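Local coordinates for protein alcohol dehydrogenase (PDB 1H2B) that probably oxidises alcohols with NAD+ as a zinc-dependent dehydrogenase, at residues D218-E221 with E222-K225; P242-Q245 with V246-T250. All blocks are in the same frame, centred on the assembly; numbering follows the deposited sequence.

Contact 1. Residues D218-E221 with E222-K225. With NAJ (nicotinamide-adenine-dinucleotide (acidic form)), chain I.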
loop_
_atom_site.group_PDB
_atom_site.type_symbol
_atom_site.label_atom_id
_atom_site.label_comp_id
_atom_site.label_asym_id
_atom_site.label_seq_id
_atom_site.Cartn_x
_atom_site.Cartn_y
_atom_site.Cartn_z
ATOM N N ASP B 218 -31.441 2.702 -0.278
ATOM C CA ASP B 218 -32.102 3.907 0.238
ATOM C C ASP B 218 -33.479 3.509 0.659
ATOM O O ASP B 218 -33.819 2.348 0.617
ATOM C CB ASP B 218 -32.117 5.027 -0.815
ATOM C CG ASP B 218 -32.124 6.390 -0.198
ATOM O OD1 ASP B 218 -31.098 7.115 -0.241
ATOM O OD2 ASP B 218 -33.140 6.829 0.432
ATOM N N VAL B 219 -34.261 4.497 1.083
ATOM C CA VAL B 219 -35.596 4.242 1.627
ATOM C C VAL B 219 -36.676 5.018 0.905
ATOM O O VAL B 219 -37.837 5.040 1.367
ATOM C CB VAL B 219 -35.624 4.575 3.119
ATOM C CG1 VAL B 219 -34.759 3.535 3.904
ATOM C CG2 VAL B 219 -35.171 6.058 3.399
ATOM N N LYS B 220 -36.318 5.677 -0.188
ATOM C CA LYS B 220 -37.288 6.445 -0.979
ATOM C C LYS B 220 -37.186 5.993 -2.396
ATOM O O LYS B 220 -36.082 5.931 -2.966
ATOM C CB LYS B 220 -36.920 7.934 -0.932
ATOM C CG LYS B 220 -36.923 8.528 0.488
ATOM C CD LYS B 220 -38.106 9.484 0.657
ATOM C CE LYS B 220 -38.827 9.329 2.009
ATOM N NZ LYS B 220 -37.940 9.445 3.199
ATOM N N GLU B 221 -38.323 5.733 -3.024
ATOM C CA GLU B 221 -38.294 5.245 -4.401
ATOM C C GLU B 221 -37.544 6.135 -5.409
ATOM O O GLU B 221 -36.813 5.635 -6.269
ATOM C CB GLU B 221 -39.724 4.988 -4.875
ATOM C CG GLU B 221 -39.814 4.466 -6.310
ATOM C CD GLU B 221 -38.935 3.242 -6.613
ATOM O OE1 GLU B 221 -38.618 2.411 -5.703
ATOM O OE2 GLU B 221 -38.576 3.097 -7.809
ATOM N N GLU B 222 -37.723 7.444 -5.296
ATOM C CA GLU B 222 -37.104 8.355 -6.247
ATOM C C GLU B 222 -35.559 8.311 -6.114
ATOM O O GLU B 222 -34.839 8.506 -7.099
ATOM C CB GLU B 222 -37.675 9.763 -6.075
ATOM C CG GLU B 222 -37.435 10.397 -4.724
ATOM C CD GLU B 222 -38.426 10.041 -3.605
ATOM O OE1 GLU B 222 -39.317 9.122 -3.716
ATOM O OE2 GLU B 222 -38.276 10.724 -2.560
ATOM N N LYS B 223 -35.087 7.985 -4.916
ATOM C CA LYS B 223 -33.612 7.878 -4.709
ATOM C C LYS B 223 -33.038 6.583 -5.259
ATOM O O LYS B 223 -31.900 6.563 -5.808
ATOM C CB LYS B 223 -33.270 8.061 -3.248
ATOM C CG LYS B 223 -33.445 9.555 -2.842
ATOM C CD LYS B 223 -33.473 9.708 -1.337
ATOM C CE LYS B 223 -34.214 10.947 -0.823
ATOM N NZ LYS B 223 -33.694 12.181 -1.414
ATOM N N LEU B 224 -33.865 5.536 -5.206
ATOM C CA LEU B 224 -33.494 4.273 -5.839
ATOM C C LEU B 224 -33.460 4.365 -7.359
ATOM O O LEU B 224 -32.542 3.828 -7.997
ATOM C CB LEU B 224 -34.384 3.134 -5.380
ATOM C CG LEU B 224 -34.497 2.872 -3.873
ATOM C CD1 LEU B 224 -35.472 1.732 -3.591
ATOM C CD2 LEU B 224 -33.112 2.553 -3.319
ATOM N N LYS B 225 -34.454 5.042 -7.952
ATOM C CA LYS B 225 -34.385 5.305 -9.384
ATOM C C LYS B 225 -33.176 6.166 -9.755
ATOM O O LYS B 225 -32.540 5.945 -10.801
ATOM C CB LYS B 225 -35.699 6.001 -9.831
ATOM C CG LYS B 225 -36.922 5.081 -9.768
ATOM C CD LYS B 225 -38.217 5.901 -9.792
ATOM C CE LYS B 225 -38.714 6.109 -11.187
ATOM N NZ LYS B 225 -40.105 6.661 -11.195
HETATM P PA NAJ I . -28.739 13.489 2.797
HETATM O O1A NAJ I . -29.839 13.864 3.751
HETATM O O2A NAJ I . -28.660 14.183 1.427
HETATM O O5B NAJ I . -28.798 11.947 2.388
HETATM C C5B NAJ I . -29.128 10.915 3.328
HETATM C C4B NAJ I . -29.700 9.801 2.468
HETATM O O4B NAJ I . -29.859 8.653 3.326
HETATM C C3B NAJ I . -31.045 10.142 1.828
HETATM O O3B NAJ I . -31.064 9.828 0.425
HETATM C C2B NAJ I . -31.949 9.249 2.666
HETATM O O2B NAJ I . -33.180 8.892 2.019
HETATM C C1B NAJ I . -31.080 8.021 2.967
HETATM N N9A NAJ I . -31.516 7.219 4.110
HETATM C C8A NAJ I . -32.149 7.601 5.301
HETATM N N7A NAJ I . -32.327 6.503 6.086
HETATM C C5A NAJ I . -31.825 5.429 5.409
HETATM C C6A NAJ I . -31.733 4.090 5.699
HETATM N N6A NAJ I . -32.221 3.551 6.825
HETATM N N1A NAJ I . -31.093 3.270 4.807
HETATM C C2A NAJ I . -30.605 3.733 3.597
HETATM N N3A NAJ I . -30.726 5.048 3.311
HETATM C C4A NAJ I . -31.331 5.877 4.203
HETATM O O3 NAJ I . -27.382 13.662 3.607
HETATM P PN NAJ I . -25.924 14.107 3.075
HETATM O O1N NAJ I . -25.804 15.560 3.088
HETATM O O2N NAJ I . -25.602 13.353 1.847
HETATM O O5D NAJ I . -25.040 13.616 4.323
HETATM C C5D NAJ I . -24.938 12.213 4.557
HETATM C C4D NAJ I . -24.307 11.980 5.920
HETATM O O4D NAJ I . -22.910 12.306 5.820
HETATM C C3D NAJ I . -24.849 12.889 7.023
HETATM O O3D NAJ I . -24.703 12.202 8.279
HETATM C C2D NAJ I . -23.884 14.083 6.987
HETATM O O2D NAJ I . -23.830 14.846 8.159
HETATM C C1D NAJ I . -22.579 13.300 6.759
HETATM N N1N NAJ I . -21.400 14.031 6.292
HETATM C C2N NAJ I . -20.193 13.490 6.620
HETATM C C3N NAJ I . -19.028 14.083 6.162
HETATM C C7N NAJ I . -17.709 13.519 6.576
HETATM O O7N NAJ I . -16.638 14.214 6.155
HETATM N N7N NAJ I . -17.527 12.377 7.247
HETATM C C4N NAJ I . -19.042 15.245 5.323
HETATM C C5N NAJ I . -20.335 15.645 4.879
HETATM C C6N NAJ I . -21.482 15.066 5.387
#
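D218 and K223 meet where strand 213-218 of the Rossmann fold gives way to helix 221-229, at the adenosine end of the bound NAD. The aspartate closes the second strand of the nucleotide-binding unit, the classic place for an acid that grips the ribose diol. Its CB rests against L224 CD2 at 3.7 Å, an apolar footing shared by the leucine, whose side chain also lies on strand 234-237. A chi1 of -151° swings CG roughly opposite the backbone N and carries the carboxylate to the ribose. There OD1 accepts a hydrogen bond from NAJ O3B at 2.8 Å, and OD2 one from NAJ O2B at 2.6 Å. Neither oxygen serves the sugar alone: OD1 also takes the backbone N-H of V195, and OD2 that of V219, at 2.7 Å on its anti side. These bonds hold the carboxylate's rotation facing the ribose hydroxyls. With an alanine here, both ribose hydroxyls would probably lose their acceptor, and the N-H groups of V195 and V219 their carboxylate partner.

K223 meets the site chiefly with its methylenes. CD lies 3.4 Å from D218 OD2 and close to NAJ O3B, while NZ is 5.7 Å from D218 OD2, beyond a salt bridge. A long flexible chain suits this place, since it can line the sugar with carbon. V219 sets CG1 against the adenine, where a compact branched side chain suits a flat ring.

K220 is the N-cap residue, and its carbonyl begins the helix's bonding: K220 O takes a weak bond from K223 N and a straighter one, 156° at hydrogen, from L224 N at 3.2 Å.

Contact 2. Residues P242-Q245 with V246-T250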
loop_
_atom_site.group_PDB
_atom_site.type_symbol
_atom_site.label_atom_id
_atom_site.label_comp_id
_atom_site.label_asym_id
_atom_site.label_seq_id
_atom_site.Cartn_x
_atom_site.Cartn_y
_atom_site.Cartn_z
ATOM N N PRO B 242 -32.802 -4.919 4.773
ATOM C CA PRO B 242 -31.670 -4.679 3.864
ATOM C C PRO B 242 -30.594 -5.777 3.958
ATOM O O PRO B 242 -29.997 -6.153 2.943
ATOM C CB PRO B 242 -31.139 -3.314 4.314
ATOM C CG PRO B 242 -31.638 -3.156 5.750
ATOM C CD PRO B 242 -33.011 -3.832 5.745
ATOM N N VAL B 243 -30.311 -6.265 5.165
ATOM C CA VAL B 243 -29.269 -7.287 5.297
ATOM C C VAL B 243 -29.670 -8.549 4.532
ATOM O O VAL B 243 -28.877 -9.112 3.777
ATOM C CB VAL B 243 -28.954 -7.618 6.790
ATOM C CG1 VAL B 243 -27.966 -8.782 6.888
ATOM C CG2 VAL B 243 -28.350 -6.386 7.475
ATOM N N LYS B 244 -30.899 -9.021 4.713
ATOM C CA LYS B 244 -31.316 -10.219 3.981
ATOM C C LYS B 244 -31.261 -10.032 2.447
ATOM O O LYS B 244 -30.764 -10.935 1.727
ATOM C CB LYS B 244 -32.740 -10.591 4.418
ATOM C CG LYS B 244 -33.322 -11.811 3.741
ATOM C CD LYS B 244 -34.535 -12.333 4.542
ATOM C CE LYS B 244 -35.584 -12.997 3.635
ATOM N NZ LYS B 244 -36.011 -14.348 4.129
ATOM N N GLN B 245 -31.741 -8.888 1.959
ATOM C CA GLN B 245 -31.690 -8.590 0.511
ATOM C C GLN B 245 -30.246 -8.580 0.000
ATOM O O GLN B 245 -29.932 -9.149 -1.051
ATOM C CB GLN B 245 -32.401 -7.258 0.187
ATOM C CG GLN B 245 -33.905 -7.294 0.363
ATOM C CD GLN B 245 -34.516 -6.016 -0.137
ATOM O OE1 GLN B 245 -34.565 -5.803 -1.314
ATOM N NE2 GLN B 245 -34.862 -5.139 0.781
ATOM N N VAL B 246 -29.337 -7.923 0.734
ATOM C CA VAL B 246 -27.917 -7.924 0.338
ATOM C C VAL B 246 -27.277 -9.316 0.418
ATOM O O VAL B 246 -26.496 -9.685 -0.488
ATOM C CB VAL B 246 -27.114 -6.833 1.096
ATOM C CG1 VAL B 246 -25.572 -6.999 0.953
ATOM C CG2 VAL B 246 -27.549 -5.445 0.684
ATOM N N MET B 247 -27.621 -10.093 1.448
ATOM C CA MET B 247 -27.153 -11.480 1.524
ATOM C C MET B 247 -27.637 -12.335 0.345
ATOM O O MET B 247 -26.848 -13.091 -0.240
ATOM C CB MET B 247 -27.440 -12.089 2.892
ATOM C CG MET B 247 -26.578 -11.451 4.000
ATOM S SD MET B 247 -24.835 -11.717 3.671
ATOM C CE MET B 247 -24.031 -10.925 5.118
ATOM N N GLU B 248 -28.893 -12.172 -0.063
ATOM C CA GLU B 248 -29.364 -12.846 -1.291
ATOM C C GLU B 248 -28.612 -12.401 -2.556
ATOM O O GLU B 248 -28.231 -13.243 -3.366
ATOM C CB GLU B 248 -30.885 -12.684 -1.427
ATOM C CG GLU B 248 -31.668 -13.512 -0.409
ATOM C CD GLU B 248 -33.181 -13.266 -0.456
ATOM O OE1 GLU B 248 -33.672 -12.718 -1.477
ATOM O OE2 GLU B 248 -33.888 -13.616 0.527
ATOM N N LEU B 249 -28.361 -11.100 -2.720
ATOM C CA LEU B 249 -27.638 -10.619 -3.891
ATOM C C LEU B 249 -26.223 -11.164 -3.980
ATOM O O LEU B 249 -25.666 -11.323 -5.077
ATOM C CB LEU B 249 -27.558 -9.097 -3.914
ATOM C CG LEU B 249 -28.893 -8.426 -4.246
ATOM C CD1 LEU B 249 -28.844 -6.980 -3.922
ATOM C CD2 LEU B 249 -29.171 -8.609 -5.750
ATOM N N THR B 250 -25.634 -11.428 -2.814
ATOM C CA THR B 250 -24.246 -11.829 -2.783
ATOM C C THR B 250 -24.093 -13.292 -2.489
ATOM O O THR B 250 -22.989 -13.734 -2.147
ATOM C CB THR B 250 -23.475 -11.003 -1.728
ATOM O OG1 THR B 250 -24.102 -11.186 -0.450
ATOM C CG2 THR B 250 -23.520 -9.506 -2.023
#
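Q245 and L249 are joined one turn apart on helix 242-249, the crossover helix that leads from strand 234-237 to strand 255-260 in the Rossmann fold. The tie is an ordinary helical bond, L249 N to Q245 O at 3.0 Å, and L249 CG sits 3.4 Å from that same carbonyl oxygen. The glutamine side chain turns back toward the start of the helix: with CG opposite its own carbonyl carbon (chi1 -69°) and the chain extended beyond, NE2 reaches the backbone oxygens of R240 and D237 and donates to both. An amide suits the site because it has two N-H groups to offer the backbone between the end of strand 234-237 and the helix, while the side chain also touches V236.

V246 faces inward, touching L274 and V255. Its N-H bonds to P242 O at 2.9 Å, and CG2 lies against that oxygen as well, at 3.4 Å. P242 fits the first turn, where its nitrogen has no hydrogen to offer a preceding carbonyl.

K244 occupies the solvent side with E248, their chains slanting across one another. E248 OE2 lies 3.6 Å from K244 CE, but 4.2 Å from K244 NZ, beyond a salt bridge, though the opposite charges probably attract weakly. That loose pairing suits long polar residues, and the firm link beneath it is E248 N to K244 O.

The helix gives out after L249; T250 is the first residue to leave it, and its backbone N makes weak bonds to V246 O and M247 O. Its hydroxyl reinforces the turn, as T250 OG1 donates to V246 O at 2.8 Å.

Overall arrangement
Both contacts are single local turns in the Rossmann half of the chain, met in sequence, with centres about 17 Å apart and not in contact. Contact 1 opens a helix straight from a strand end and is partly buried; contact 2 runs through the next helix along the chain and lies mostly at the surface. Strand 234-237 receives side chains from each, L224 from the first and Q245 with L249 from the second. Their chemistry follows their place: contact 1 turns the carboxylate of D218 to the dinucleotide, whereas in contact 2 the amide of Q245 and the hydroxyl of T250 serve backbone groups near the helix ends, with P242 packing near the NAD-binding Y270.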